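Local coordinates for protein cell death-related nuclease 4 (Caenorhabditis elegans, PDB 5DK5) that degrades RNA and DNA from the 3' end as a metal-dependent DEDDh exonuclease and takes part in apoptotic DNA breakdown, at residues V119-S122 / R123-W127; I139-A143 / F144-Y148. All coordinates share one frame; numbering follows the deposited sequence.

Contact 1 of 2, residues V119-S122 / R123-W127. With IPA (isopropyl alcohol), chain L.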
ATOM      1  N   VAL B 119     -13.751 -24.391  -9.426  1.00 31.77           N
ATOM      2  CA  VAL B 119     -12.469 -24.916  -9.876  1.00 33.18           C
ATOM      3  C   VAL B 119     -11.417 -23.815  -9.822  1.00 32.01           C
ATOM      4  O   VAL B 119     -11.663 -22.689 -10.258  1.00 30.66           O
ATOM      5  CB  VAL B 119     -12.558 -25.471 -11.309  1.00 30.94           C
ATOM      6  CG1 VAL B 119     -11.221 -26.057 -11.746  1.00 42.13           C
ATOM      7  CG2 VAL B 119     -13.663 -26.518 -11.403  1.00 31.82           C
ATOM      8  N   CYS B 120     -10.249 -24.147  -9.280  1.00 32.95           N
ATOM      9  CA  CYS B 120      -9.143 -23.203  -9.183  1.00 28.45           C
ATOM     10  C   CYS B 120      -7.848 -23.902  -9.580  1.00 29.27           C
ATOM     11  O   CYS B 120      -7.798 -25.130  -9.654  1.00 30.28           O
ATOM     12  CB  CYS B 120      -9.038 -22.635  -7.766  1.00 30.85           C
ATOM     13  SG  CYS B 120     -10.549 -21.838  -7.169  1.00 33.17           S
ATOM     14  N   ASP B 121      -6.805 -23.120  -9.841  1.00 32.13           N
ATOM     15  CA  ASP B 121      -5.521 -23.681 -10.245  1.00 34.32           C
ATOM     16  C   ASP B 121      -4.647 -23.998  -9.031  1.00 33.96           C
ATOM     17  O   ASP B 121      -3.566 -24.566  -9.171  1.00 35.72           O
ATOM     18  CB  ASP B 121      -4.793 -22.722 -11.188  1.00 37.12           C
ATOM     19  CG  ASP B 121      -4.372 -21.436 -10.509  1.00 38.09           C
ATOM     20  OD1 ASP B 121      -5.031 -21.024  -9.531  1.00 38.76           O
ATOM     21  OD2 ASP B 121      -3.379 -20.833 -10.963  1.00 38.83           O
ATOM     22  N   SER B 122      -5.122 -23.634  -7.844  1.00 32.89           N
ATOM     23  CA  SER B 122      -4.415 -23.947  -6.606  1.00 32.62           C
ATOM     24  C   SER B 122      -5.334 -23.742  -5.409  1.00 34.41           C
ATOM     25  O   SER B 122      -6.500 -23.385  -5.564  1.00 37.34           O
ATOM     26  CB  SER B 122      -3.157 -23.083  -6.458  1.00 31.19           C
ATOM     27  OG  SER B 122      -3.490 -21.722  -6.239  1.00 29.98           O
ATOM     28  N   ARG B 123      -4.797 -23.970  -4.216  1.00 31.32           N
ATOM     29  CA  ARG B 123      -5.556 -23.785  -2.985  1.00 32.78           C
ATOM     30  C   ARG B 123      -5.660 -22.310  -2.623  1.00 31.85           C
ATOM     31  O   ARG B 123      -6.539 -21.911  -1.863  1.00 30.42           O
ATOM     32  CB  ARG B 123      -4.908 -24.559  -1.833  1.00 37.23           C
ATOM     33  CG  ARG B 123      -3.466 -24.156  -1.538  1.00 40.58           C
ATOM     34  CD  ARG B 123      -2.916 -24.894  -0.326  1.00 47.30           C
ATOM     35  NE  ARG B 123      -2.927 -26.343  -0.510  1.00 57.00           N
ATOM     36  CZ  ARG B 123      -2.623 -27.225   0.439  1.00 63.96           C
ATOM     37  NH1 ARG B 123      -2.285 -26.813   1.654  1.00 65.82           N
ATOM     38  NH2 ARG B 123      -2.661 -28.524   0.175  1.00 66.94           N
ATOM     39  N   GLN B 124      -4.761 -21.507  -3.185  1.00 28.00           N
ATOM     40  CA  GLN B 124      -4.610 -20.109  -2.796  1.00 26.55           C
ATOM     41  C   GLN B 124      -5.913 -19.310  -2.847  1.00 24.91           C
ATOM     42  O   GLN B 124      -6.225 -18.573  -1.913  1.00 23.46           O
ATOM     43  CB  GLN B 124      -3.567 -19.432  -3.690  1.00 28.03           C
ATOM     44  CG  GLN B 124      -2.192 -20.076  -3.633  1.00 30.02           C
ATOM     45  CD  GLN B 124      -1.606 -20.066  -2.236  1.00 29.37           C
ATOM     46  OE1 GLN B 124      -1.788 -19.110  -1.484  1.00 29.12           O
ATOM     47  NE2 GLN B 124      -0.911 -21.138  -1.876  1.00 29.53           N
ATOM     48  N   ASP B 125      -6.666 -19.459  -3.932  1.00 25.50           N
ATOM     49  CA  ASP B 125      -7.860 -18.645  -4.153  1.00 28.16           C
ATOM     50  C   ASP B 125      -8.878 -18.743  -3.017  1.00 28.19           C
ATOM     51  O   ASP B 125      -9.405 -17.727  -2.566  1.00 26.97           O
ATOM     52  CB  ASP B 125      -8.535 -19.037  -5.471  1.00 32.68           C
ATOM     53  CG  ASP B 125      -7.726 -18.628  -6.688  1.00 35.36           C
ATOM     54  OD1 ASP B 125      -6.893 -19.436  -7.152  1.00 35.85           O
ATOM     55  OD2 ASP B 125      -7.925 -17.499  -7.184  1.00 35.47           O
ATOM     56  N   LEU B 126      -9.150 -19.959  -2.554  1.00 32.15           N
ATOM     57  CA  LEU B 126     -10.202 -20.174  -1.564  1.00 31.19           C
ATOM     58  C   LEU B 126      -9.663 -20.403  -0.151  1.00 31.00           C
ATOM     59  O   LEU B 126     -10.204 -19.862   0.813  1.00 30.22           O
ATOM     60  CB  LEU B 126     -11.082 -21.353  -1.984  1.00 31.11           C
ATOM     61  CG  LEU B 126     -11.928 -21.128  -3.245  1.00 32.42           C
ATOM     62  CD1 LEU B 126     -12.768 -22.356  -3.542  1.00 33.46           C
ATOM     63  CD2 LEU B 126     -12.823 -19.898  -3.122  1.00 32.94           C
ATOM     64  N   TRP B 127      -8.605 -21.195  -0.015  1.00 24.96           N
ATOM     65  CA  TRP B 127      -8.058 -21.463   1.313  1.00 25.13           C
ATOM     66  C   TRP B 127      -7.437 -20.213   1.940  1.00 24.96           C
ATOM     67  O   TRP B 127      -7.618 -19.965   3.132  1.00 24.14           O
ATOM     68  CB  TRP B 127      -7.015 -22.579   1.269  1.00 26.03           C
ATOM     69  CG  TRP B 127      -6.070 -22.518   2.425  1.00 26.10           C
ATOM     70  CD1 TRP B 127      -6.332 -22.860   3.720  1.00 26.39           C
ATOM     71  CD2 TRP B 127      -4.710 -22.071   2.393  1.00 25.92           C
ATOM     72  NE1 TRP B 127      -5.217 -22.657   4.496  1.00 31.53           N
ATOM     73  CE2 TRP B 127      -4.208 -22.174   3.705  1.00 32.53           C
ATOM     74  CE3 TRP B 127      -3.869 -21.596   1.383  1.00 31.71           C
ATOM     75  CZ2 TRP B 127      -2.901 -21.820   4.032  1.00 32.61           C
ATOM     76  CZ3 TRP B 127      -2.573 -21.245   1.710  1.00 31.61           C
ATOM     77  CH2 TRP B 127      -2.102 -21.359   3.023  1.00 28.02           C
TER
HETATM   78  C1  IPA L 304      -0.836 -27.504  -5.548  1.00 74.48           C
HETATM   79  C2  IPA L 304      -1.246 -26.059  -5.381  1.00 72.63           C
HETATM   80  C3  IPA L 304      -0.021 -25.196  -5.167  1.00 72.57           C
HETATM   81  O2  IPA L 304      -2.086 -25.951  -4.258  1.00 30.41           O
HETATM   82  O   HOH W   1      -8.493 -22.579  -3.915  1.00 30.06           O
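Ser-122 directs its hydroxyl forward to the backbone amide of Gln-124, at the turn leading into helix 124-136, where OG meets Gln-124 N at 3.3 Å in a weak capping bond (N-H...O 146°). A chi1 of 69° sets OG between the backbone N and the carbonyl carbon of its own residue, within reach of that amide. The same oxygen rests against Gln-124 CG, at 3.3 Å, while the Gln-124 chain folds at chi2 and gives its OE1 to Arg-128 NE one turn on. A water ties the turn together, donating to Ser-122 O at 2.7 Å and accepting from Leu-126 N at 3.0 Å; Leu-126 N has a weak bond to Arg-123 O as well. Outside the turn, Arg-123 N reaches O2 of an isopropyl alcohol only weakly (3.4 Å), and the alcohol is bonded also to Asn-150 ND2. Deeper in, Cys-120 SG packs on Asp-125 CB at 3.8 Å and lies near Leu-126 CG. Asp-121 and Asp-125 cross at about a right angle, their carboxylate planes 54° apart and their OD1 atoms 3.4 Å from each other, two acceptors with no direct bond. Asp-125 probably is the second-motif aspartate of the DEDDh family; its OD2 accepts from Phe-26 N, between the magnesium ligands Asp-25 and Glu-27. The chemistry implies a turn held by one weak cap, a bridging water and the first helical bond, Trp-127 N to Arg-123 O, with the Asp-125 carboxylate steered by a bond to OD2 from strand 20-28.

Contact 2 of 2, residues I139-A143 / F144-Y148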
ATOM      1  N   ILE B 139     -17.483 -11.751   7.051  1.00 30.96           N
ATOM      2  CA  ILE B 139     -18.468 -12.598   6.394  1.00 29.65           C
ATOM      3  C   ILE B 139     -18.164 -14.057   6.705  1.00 27.47           C
ATOM      4  O   ILE B 139     -17.005 -14.470   6.729  1.00 23.65           O
ATOM      5  CB  ILE B 139     -18.483 -12.378   4.869  1.00 32.31           C
ATOM      6  CG1 ILE B 139     -18.716 -10.896   4.560  1.00 34.06           C
ATOM      7  CG2 ILE B 139     -19.563 -13.245   4.213  1.00 34.30           C
ATOM      8  CD1 ILE B 139     -18.703 -10.554   3.084  1.00 36.69           C
ATOM      9  N   GLN B 140     -19.212 -14.830   6.958  1.00 28.39           N
ATOM     10  CA  GLN B 140     -19.058 -16.248   7.237  1.00 33.37           C
ATOM     11  C   GLN B 140     -18.596 -16.987   5.988  1.00 32.28           C
ATOM     12  O   GLN B 140     -19.127 -16.772   4.899  1.00 32.96           O
ATOM     13  CB  GLN B 140     -20.373 -16.836   7.744  1.00 42.47           C
ATOM     14  CG  GLN B 140     -20.280 -18.289   8.163  1.00 51.14           C
ATOM     15  CD  GLN B 140     -21.578 -18.805   8.745  1.00 58.20           C
ATOM     16  OE1 GLN B 140     -21.597 -19.385   9.830  1.00 60.74           O
ATOM     17  NE2 GLN B 140     -22.676 -18.592   8.027  1.00 60.27           N
ATOM     18  N   MET B 141     -17.604 -17.854   6.151  1.00 37.08           N
ATOM     19  CA  MET B 141     -17.095 -18.646   5.039  1.00 37.76           C
ATOM     20  C   MET B 141     -18.212 -19.534   4.483  1.00 36.76           C
ATOM     21  O   MET B 141     -18.717 -20.402   5.194  1.00 37.49           O
ATOM     22  CB  MET B 141     -15.911 -19.499   5.491  1.00 39.64           C
ATOM     23  CG  MET B 141     -15.089 -20.067   4.348  1.00 38.70           C
ATOM     24  SD  MET B 141     -14.108 -18.806   3.512  1.00 34.41           S
ATOM     25  CE  MET B 141     -13.174 -19.820   2.372  1.00 26.04           C
ATOM     26  N   PRO B 142     -18.609 -19.320   3.212  1.00 32.84           N
ATOM     27  CA  PRO B 142     -19.744 -20.081   2.673  1.00 33.51           C
ATOM     28  C   PRO B 142     -19.422 -21.553   2.433  1.00 33.65           C
ATOM     29  O   PRO B 142     -18.260 -21.923   2.269  1.00 33.02           O
ATOM     30  CB  PRO B 142     -20.048 -19.369   1.352  1.00 34.06           C
ATOM     31  CG  PRO B 142     -18.756 -18.776   0.942  1.00 32.74           C
ATOM     32  CD  PRO B 142     -18.049 -18.392   2.212  1.00 31.25           C
ATOM     33  N   ALA B 143     -20.461 -22.379   2.402  1.00 31.38           N
ATOM     34  CA  ALA B 143     -20.296 -23.817   2.259  1.00 33.62           C
ATOM     35  C   ALA B 143     -19.689 -24.198   0.913  1.00 32.39           C
ATOM     36  O   ALA B 143     -18.990 -25.204   0.811  1.00 33.92           O
ATOM     37  CB  ALA B 143     -21.633 -24.514   2.444  1.00 36.71           C
ATOM     38  N   PHE B 144     -19.959 -23.401  -0.118  1.00 31.95           N
ATOM     39  CA  PHE B 144     -19.464 -23.712  -1.458  1.00 32.96           C
ATOM     40  C   PHE B 144     -18.028 -23.225  -1.681  1.00 31.45           C
ATOM     41  O   PHE B 144     -17.461 -23.434  -2.754  1.00 30.13           O
ATOM     42  CB  PHE B 144     -20.391 -23.128  -2.536  1.00 35.51           C
ATOM     43  CG  PHE B 144     -20.775 -21.691  -2.315  1.00 36.97           C
ATOM     44  CD1 PHE B 144     -19.862 -20.671  -2.520  1.00 37.17           C
ATOM     45  CD2 PHE B 144     -22.064 -21.361  -1.929  1.00 37.44           C
ATOM     46  CE1 PHE B 144     -20.222 -19.350  -2.328  1.00 37.21           C
ATOM     47  CE2 PHE B 144     -22.430 -20.043  -1.736  1.00 38.26           C
ATOM     48  CZ  PHE B 144     -21.509 -19.036  -1.936  1.00 37.18           C
ATOM     49  N   PHE B 145     -17.447 -22.579  -0.671  1.00 31.47           N
ATOM     50  CA  PHE B 145     -16.028 -22.226  -0.690  1.00 29.71           C
ATOM     51  C   PHE B 145     -15.205 -23.168   0.194  1.00 29.86           C
ATOM     52  O   PHE B 145     -13.975 -23.092   0.211  1.00 29.38           O
ATOM     53  CB  PHE B 145     -15.810 -20.778  -0.228  1.00 28.19           C
ATOM     54  CG  PHE B 145     -16.052 -19.732  -1.294  1.00 27.10           C
ATOM     55  CD1 PHE B 145     -16.398 -20.077  -2.593  1.00 28.45           C
ATOM     56  CD2 PHE B 145     -15.908 -18.389  -0.988  1.00 27.65           C
ATOM     57  CE1 PHE B 145     -16.605 -19.101  -3.556  1.00 28.66           C
ATOM     58  CE2 PHE B 145     -16.112 -17.410  -1.945  1.00 26.56           C
ATOM     59  CZ  PHE B 145     -16.460 -17.766  -3.229  1.00 27.18           C
ATOM     60  N   ARG B 146     -15.880 -24.047   0.932  1.00 30.11           N
ATOM     61  CA  ARG B 146     -15.200 -24.982   1.823  1.00 31.53           C
ATOM     62  C   ARG B 146     -15.094 -26.373   1.191  1.00 33.08           C
ATOM     63  O   ARG B 146     -14.622 -27.323   1.818  1.00 32.37           O
ATOM     64  CB  ARG B 146     -15.922 -25.050   3.170  1.00 33.61           C
ATOM     65  CG  ARG B 146     -15.766 -23.775   3.992  1.00 34.17           C
ATOM     66  CD  ARG B 146     -16.350 -23.906   5.387  1.00 36.64           C
ATOM     67  NE  ARG B 146     -15.767 -25.022   6.126  1.00 41.61           N
ATOM     68  CZ  ARG B 146     -15.940 -25.231   7.427  1.00 45.19           C
ATOM     69  NH1 ARG B 146     -16.677 -24.395   8.147  1.00 45.42           N
ATOM     70  NH2 ARG B 146     -15.369 -26.276   8.012  1.00 46.52           N
ATOM     71  N   GLN B 147     -15.549 -26.480  -0.053  1.00 33.00           N
ATOM     72  CA  GLN B 147     -15.257 -27.635  -0.890  1.00 33.10           C
ATOM     73  C   GLN B 147     -15.038 -27.136  -2.311  1.00 32.84           C
ATOM     74  O   GLN B 147     -15.764 -26.264  -2.785  1.00 35.12           O
ATOM     75  CB  GLN B 147     -16.385 -28.669  -0.839  1.00 35.79           C
ATOM     76  CG  GLN B 147     -17.734 -28.177  -1.362  1.00 38.34           C
ATOM     77  CD  GLN B 147     -18.718 -29.309  -1.602  1.00 40.95           C
ATOM     78  OE1 GLN B 147     -19.451 -29.305  -2.593  1.00 41.46           O
ATOM     79  NE2 GLN B 147     -18.740 -30.282  -0.698  1.00 40.86           N
ATOM     80  N   TYR B 148     -14.026 -27.668  -2.983  1.00 30.87           N
ATOM     81  CA  TYR B 148     -13.693 -27.193  -4.319  1.00 31.84           C
ATOM     82  C   TYR B 148     -12.760 -28.150  -5.045  1.00 31.10           C
ATOM     83  O   TYR B 148     -12.331 -29.161  -4.489  1.00 31.72           O
ATOM     84  CB  TYR B 148     -13.056 -25.804  -4.243  1.00 33.99           C
ATOM     85  CG  TYR B 148     -11.777 -25.764  -3.441  1.00 37.28           C
ATOM     86  CD1 TYR B 148     -11.799 -25.523  -2.073  1.00 38.94           C
ATOM     87  CD2 TYR B 148     -10.547 -25.960  -4.052  1.00 38.38           C
ATOM     88  CE1 TYR B 148     -10.632 -25.484  -1.337  1.00 39.75           C
ATOM     89  CE2 TYR B 148      -9.375 -25.923  -3.326  1.00 38.79           C
ATOM     90  CZ  TYR B 148      -9.423 -25.684  -1.969  1.00 38.63           C
ATOM     91  OH  TYR B 148      -8.259 -25.646  -1.236  1.00 36.70           O
TER
HETATM   92  O   HOH W   2     -17.979 -21.720   7.368  1.00 45.99           O
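Pro-142, first residue of a type I beta turn, is wedged against the rings of Phe-144 and Phe-145. Its CB lies over one face of the Phe-144 ring, 3.8 Å from the centroid and 19° off the normal, a CH-pi contact, while its CG reaches Phe-145 CD2 at 3.5 Å. Phe-144 can fold back over the proline because a chi1 of 48° places CG between the backbone N and the carbonyl carbon. The backbone closes the wedge: Phe-145 N donates to Pro-142 O at 3.1 Å, and Ala-143 and Phe-144 have the torsions of the turn's two central residues. Met-141 completes the tight part, bending at chi2 so that CE touches Phe-145 CB at 3.8 Å and CG meets Arg-146 CG. Ala-143 is looser: it points its methyl away, and the bond from Arg-146 N to Ala-143 O is weak at 3.3 Å. The Arg-146 side is polar, buried and water-mediated. Between the Met-141 carbonyl and the guanidinium stands a water, 2.6 Å from Met-141 O and in plane at the guanidinium edge, where it accepts from NH1; Arg-146 NH2 is held by Leu-218 O. The turn thus leads from the loop after helix 124-136 into strand 147-150, with Tyr-99 of helix 95-109 against Pro-142 and Phe-144, Leu-126 of helix 124-136 on Phe-145, Met-134 of the same helix on Pro-142, and strand 216-219 alongside Met-141.

In the fold
Contact 1 and contact 2 open and close one beta-alpha-beta unit: strand 116-120 enters helix 124-136 at the first, and the chain returns through the second into strand 147-150, its neighbour in the sheet. Their centres are 12 Å apart, yet they touch through Leu-126, whose CD2 is 3.6 Å from Phe-145 CD1 and whose O is 3.4 Å from Met-141 CE. Contact 1 faces the active site, with the Asp-125 side chain about 4 Å from that of Asp-25 and the Asp-121 side chain about 4 Å from the bound inhibitor MES. Contact 2 faces the zinc site instead, the Arg-146 side chain lying about 4 Å from the zinc ion.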